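PDB 2P51: Poly(A) ribonuclease pop2 from Schizosaccharomyces pombe, which acts as the catalytic deadenylase subunit of the CCR4-NOT complex, a metal-dependent 3'-exoribonuclease that shortens the poly(A) tails of mRNA to release 5'-AMP. Local coordinates for residues Tyr73-Leu76 and Arg77-Asp81; Ala187-Glu190 and Glu191-Lys194. All coordinates share one frame; numbering follows the deposited sequence.

Contact 1: residues Tyr73-Leu76 and Arg77-Asp81; sequences YQTL and RANVD
The backbone O of Thr75 is gripped by two N-H groups of Asn79, one turn further along helix 69-82. Asn79 N reaches it at 3.1 Å as an ordinary helical bond, while the side-chain Asn79 ND2 comes to Thr75 O at 2.9 Å from the opposite face of the carbonyl plane, along a nearly straight N-H...O line (166°). With its CG anti to its own carbonyl carbon (chi1 -73°), Asn79 folds its amide back along the preceding turn, the acceptor lying close to the amide plane. The same amide also bonds outward, ND2 to the O of Ala59 and OD1 to the N of Val58.

Along the more open flank Gln74 and Arg77 run side by side. Gln74 bends at chi2 and offers OE1 to Arg77 NH1 at 3.0 Å, in the guanidinium plane but with NH1 tilted somewhat from the plane of the Gln74 amide; the two planes stand almost perpendicular (84°). Gln74 NE2 turns to the O of Ala187. Arg77 CB sits 4.2 Å above the Tyr73 ring plane, displaced toward the rim, and Tyr73 OH bonds the O of Pro186. On the buried flank Leu76 CD2 meets Val80 CG2 at 4.1 Å, both side chains packing against helix 170-181, which carries the magnesium ligand Asp172.

With ND2 and OD1 both engaged, the Asn79 amide is probably held in one flip state, tying the helix to the 58-59 backbone, whereas the neutral Gln74 amide can help to orient the Arg77 guanidinium but would not offset its charge.

Contact 2: residues Ala187-Glu190 and Glu191-Lys194; sequences AEYE and EFYK
Three aromatic rings, those of Tyr189, Phe192 and Tyr193, gather at the start of helix 189-199, with Tyr189 meeting both of the others. Its CG is anti to the backbone N (chi1 -179°), which carries the ring forward beside the next turn. Tyr193 CB lies over one face, 4.2 Å from the Tyr189 ring centroid, as a CH-pi contact shifted toward the rim. The Tyr193 ring crosses obliquely, its plane at 38° to that of Tyr189, and Tyr193 CD1 comes within 3.3 Å of Tyr189 OH. Phe192 crosses at a similar slant: the CE1 of Tyr189 meets the edge of the Phe192 ring at CD2, 3.5 Å away.

Glu188 is the N-cap, just before the helix; its O accepts from Phe192 N and more weakly from Glu191 N. Tyr193 N bonds Tyr189 O at 2.7 Å. On the polar side a water joins Glu190 O to Lys194 NZ, the lysine chain curling back over the turn.

Phe192 is the buried member, resting on Ala174 and Leu177 of helix 170-181 and meeting the ring of Tyr73 from helix 69-82. Tyr189 packs on Leu269 and Leu272, and Tyr193 OH bonds the O of Asn267, so the start of helix 189-199 lies between these two helices and the C-terminal residues of the model.

How the contacts relate
Contact 1 precedes contact 2 along the chain, and their centres are 12 Å apart on the same side of the molecule. Contact 1 lies within helix 69-82, and contact 2 spans the entry to and start of helix 189-199. The two touch directly: Gln74 NE2 lies 2.7 Å from Ala187 O, a probable hydrogen bond, and Tyr73 OH packs on Phe192 CB at 3.4 Å. Both also rest on helix 170-181, which carries Asp172 near its N-terminal end. Side chains of Val80 and Phe192 come to about 8 Å and 9 Å from that of Asp172; the three helices pack together near the metal site of this DEDD nuclease fold.

Contact 1: residues Tyr73-Leu76 and Arg77-Asp81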
loop_
_atom_site.group_PDB
_atom_site.type_symbol
_atom_site.label_atom_id
_atom_site.label_comp_id
_atom_site.label_asym_id
_atom_site.label_seq_id
_atom_site.Cartn_x
_atom_site.Cartn_y
_atom_site.Cartn_z
ATOM N N TYR A 73 -10.086 6.318 12.827
ATOM C CA TYR A 73 -9.256 5.209 13.252
ATOM C C TYR A 73 -10.115 4.044 13.729
ATOM O O TYR A 73 -9.870 2.861 13.378
ATOM C CB TYR A 73 -8.232 5.577 14.342
ATOM C CG TYR A 73 -7.452 4.316 14.702
ATOM C CD1 TYR A 73 -6.575 3.737 13.784
ATOM C CD2 TYR A 73 -7.584 3.705 15.943
ATOM C CE1 TYR A 73 -5.832 2.599 14.042
ATOM C CE2 TYR A 73 -6.852 2.546 16.224
ATOM C CZ TYR A 73 -5.986 1.986 15.287
ATOM O OH TYR A 73 -5.270 0.844 15.578
ATOM N N GLN A 74 -11.162 4.277 14.536
ATOM C CA GLN A 74 -11.986 3.159 15.001
ATOM C C GLN A 74 -12.741 2.501 13.858
ATOM O O GLN A 74 -13.000 1.288 13.936
ATOM C CB GLN A 74 -12.950 3.653 16.075
ATOM C CG GLN A 74 -12.309 4.179 17.362
ATOM C CD GLN A 74 -11.259 3.222 17.913
ATOM O OE1 GLN A 74 -11.404 2.003 17.846
ATOM N NE2 GLN A 74 -10.168 3.730 18.468
ATOM N N THR A 75 -13.096 3.224 12.797
ATOM C CA THR A 75 -13.677 2.608 11.605
ATOM C C THR A 75 -12.683 1.683 10.915
ATOM O O THR A 75 -12.968 0.526 10.572
ATOM C CB THR A 75 -14.146 3.657 10.573
ATOM O OG1 THR A 75 -15.257 4.359 11.157
ATOM C CG2 THR A 75 -14.711 3.015 9.331
ATOM N N LEU A 76 -11.479 2.219 10.712
ATOM C CA LEU A 76 -10.413 1.442 10.092
ATOM C C LEU A 76 -10.166 0.146 10.876
ATOM O O LEU A 76 -10.081 -0.946 10.334
ATOM C CB LEU A 76 -9.190 2.358 10.026
ATOM C CG LEU A 76 -7.832 1.943 9.525
ATOM C CD1 LEU A 76 -7.042 3.210 9.172
ATOM C CD2 LEU A 76 -7.049 1.091 10.512
ATOM N N ARG A 77 -9.977 0.287 12.189
ATOM C CA ARG A 77 -9.621 -0.852 13.033
ATOM C C ARG A 77 -10.668 -1.939 12.933
ATOM O O ARG A 77 -10.401 -3.129 12.800
ATOM C CB ARG A 77 -9.490 -0.303 14.461
ATOM C CG ARG A 77 -9.165 -1.284 15.566
ATOM C CD ARG A 77 -9.395 -0.595 16.927
ATOM N NE ARG A 77 -9.514 -1.623 17.938
ATOM C CZ ARG A 77 -10.244 -1.611 19.033
ATOM N NH1 ARG A 77 -10.998 -0.547 19.311
ATOM N NH2 ARG A 77 -10.185 -2.672 19.821
ATOM N N ALA A 78 -11.945 -1.568 13.012
ATOM C CA ALA A 78 -13.041 -2.527 12.958
ATOM C C ALA A 78 -12.995 -3.279 11.645
ATOM O O ALA A 78 -13.193 -4.494 11.599
ATOM C CB ALA A 78 -14.387 -1.824 13.141
ATOM N N ASN A 79 -12.779 -2.574 10.547
ATOM C CA ASN A 79 -12.866 -3.249 9.236
ATOM C C ASN A 79 -11.587 -3.983 8.873
ATOM O O ASN A 79 -11.654 -5.120 8.383
ATOM C CB ASN A 79 -13.251 -2.219 8.136
ATOM C CG ASN A 79 -14.724 -1.842 8.295
ATOM O OD1 ASN A 79 -15.574 -2.550 7.763
ATOM N ND2 ASN A 79 -15.049 -0.777 9.010
ATOM N N VAL A 80 -10.431 -3.356 9.124
ATOM C CA VAL A 80 -9.173 -4.027 8.761
ATOM C C VAL A 80 -9.020 -5.286 9.579
ATOM O O VAL A 80 -8.563 -6.317 9.048
ATOM C CB VAL A 80 -7.962 -3.093 8.930
ATOM C CG1 VAL A 80 -6.683 -3.865 8.697
ATOM C CG2 VAL A 80 -8.016 -1.908 7.965
ATOM N N ASP A 81 -9.386 -5.230 10.864
ATOM C CA ASP A 81 -9.229 -6.458 11.657
ATOM C C ASP A 81 -10.081 -7.612 11.088
ATOM O O ASP A 81 -9.661 -8.754 11.242
ATOM C CB ASP A 81 -9.700 -6.268 13.088
ATOM C CG ASP A 81 -8.691 -5.658 14.032
ATOM O OD1 ASP A 81 -7.498 -5.494 13.713
ATOM O OD2 ASP A 81 -9.143 -5.336 15.163
#

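Contact 2: residues Ala187-Glu190 and Glu191-Lys194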
loop_
_atom_site.group_PDB
_atom_site.type_symbol
_atom_site.label_atom_id
_atom_site.label_comp_id
_atom_site.label_asym_id
_atom_site.label_seq_id
_atom_site.Cartn_x
_atom_site.Cartn_y
_atom_site.Cartn_z
ATOM N N ALA A 187 -5.912 -0.556 20.020
ATOM C CA ALA A 187 -7.217 0.060 20.278
ATOM C C ALA A 187 -7.235 1.560 20.003
ATOM O O ALA A 187 -8.270 2.138 19.638
ATOM C CB ALA A 187 -7.633 -0.170 21.722
ATOM N N GLU A 188 -6.098 2.219 20.187
ATOM C CA GLU A 188 -5.982 3.665 20.019
ATOM C C GLU A 188 -4.933 4.019 18.970
ATOM O O GLU A 188 -3.940 3.289 18.839
ATOM C CB GLU A 188 -5.640 4.326 21.341
ATOM C CG GLU A 188 -6.710 4.147 22.419
ATOM C CD GLU A 188 -7.649 5.343 22.405
ATOM O OE1 GLU A 188 -8.756 5.229 21.832
ATOM O OE2 GLU A 188 -7.240 6.395 22.952
ATOM N N TYR A 189 -5.181 5.119 18.254
ATOM C CA TYR A 189 -4.317 5.509 17.146
ATOM C C TYR A 189 -2.893 5.748 17.631
ATOM O O TYR A 189 -1.953 5.398 16.933
ATOM C CB TYR A 189 -4.793 6.772 16.400
ATOM C CG TYR A 189 -3.878 7.148 15.238
ATOM C CD1 TYR A 189 -3.815 6.370 14.091
ATOM C CD2 TYR A 189 -3.049 8.271 15.265
ATOM C CE1 TYR A 189 -2.977 6.709 13.030
ATOM C CE2 TYR A 189 -2.202 8.636 14.224
ATOM C CZ TYR A 189 -2.172 7.838 13.093
ATOM O OH TYR A 189 -1.332 8.175 12.039
ATOM N N GLU A 190 -2.751 6.375 18.802
ATOM C CA GLU A 190 -1.404 6.684 19.306
ATOM C C GLU A 190 -0.521 5.434 19.321
ATOM O O GLU A 190 0.646 5.524 18.917
ATOM C CB GLU A 190 -1.493 7.288 20.717
ATOM C CG GLU A 190 -2.300 8.551 20.844
ATOM C CD GLU A 190 -3.806 8.365 20.754
ATOM O OE1 GLU A 190 -4.385 7.293 21.064
ATOM O OE2 GLU A 190 -4.476 9.328 20.299
ATOM N N GLU A 191 -1.056 4.306 19.744
ATOM C CA GLU A 191 -0.322 3.051 19.795
ATOM C C GLU A 191 -0.072 2.493 18.392
ATOM O O GLU A 191 0.990 1.953 18.084
ATOM C CB GLU A 191 -1.029 1.956 20.616
ATOM C CG GLU A 191 -0.188 0.715 20.881
ATOM C CD GLU A 191 -0.799 -0.360 21.758
ATOM O OE1 GLU A 191 -1.760 -0.125 22.532
ATOM O OE2 GLU A 191 -0.338 -1.538 21.714
ATOM N N PHE A 192 -1.082 2.598 17.530
ATOM C CA PHE A 192 -0.906 2.153 16.156
ATOM C C PHE A 192 0.229 2.930 15.526
ATOM O O PHE A 192 1.107 2.320 14.893
ATOM C CB PHE A 192 -2.211 2.392 15.421
ATOM C CG PHE A 192 -2.153 2.260 13.923
ATOM C CD1 PHE A 192 -2.250 0.976 13.391
ATOM C CD2 PHE A 192 -2.027 3.343 13.079
ATOM C CE1 PHE A 192 -2.210 0.796 12.013
ATOM C CE2 PHE A 192 -1.959 3.142 11.722
ATOM C CZ PHE A 192 -2.042 1.882 11.158
ATOM N N TYR A 193 0.204 4.268 15.678
ATOM C CA TYR A 193 1.199 5.120 15.071
ATOM C C TYR A 193 2.590 4.780 15.576
ATOM O O TYR A 193 3.573 4.739 14.810
ATOM C CB TYR A 193 0.848 6.575 15.414
ATOM C CG TYR A 193 1.773 7.555 14.718
ATOM C CD1 TYR A 193 1.657 7.829 13.347
ATOM C CD2 TYR A 193 2.758 8.194 15.467
ATOM C CE1 TYR A 193 2.510 8.722 12.739
ATOM C CE2 TYR A 193 3.610 9.081 14.842
ATOM C CZ TYR A 193 3.489 9.333 13.497
ATOM O OH TYR A 193 4.349 10.243 12.915
ATOM N N LYS A 194 2.733 4.548 16.870
ATOM C CA LYS A 194 4.045 4.234 17.427
ATOM C C LYS A 194 4.649 2.983 16.815
ATOM O O LYS A 194 5.822 2.906 16.435
ATOM C CB LYS A 194 3.881 4.026 18.934
ATOM C CG LYS A 194 5.097 3.578 19.680
ATOM C CD LYS A 194 4.764 3.936 21.162
ATOM C CE LYS A 194 3.660 5.006 21.068
ATOM N NZ LYS A 194 4.204 6.362 20.781
HETATM O O HOH W 1 -3.928 1.260 22.292
HETATM O O HOH W 2 2.142 7.961 19.089
#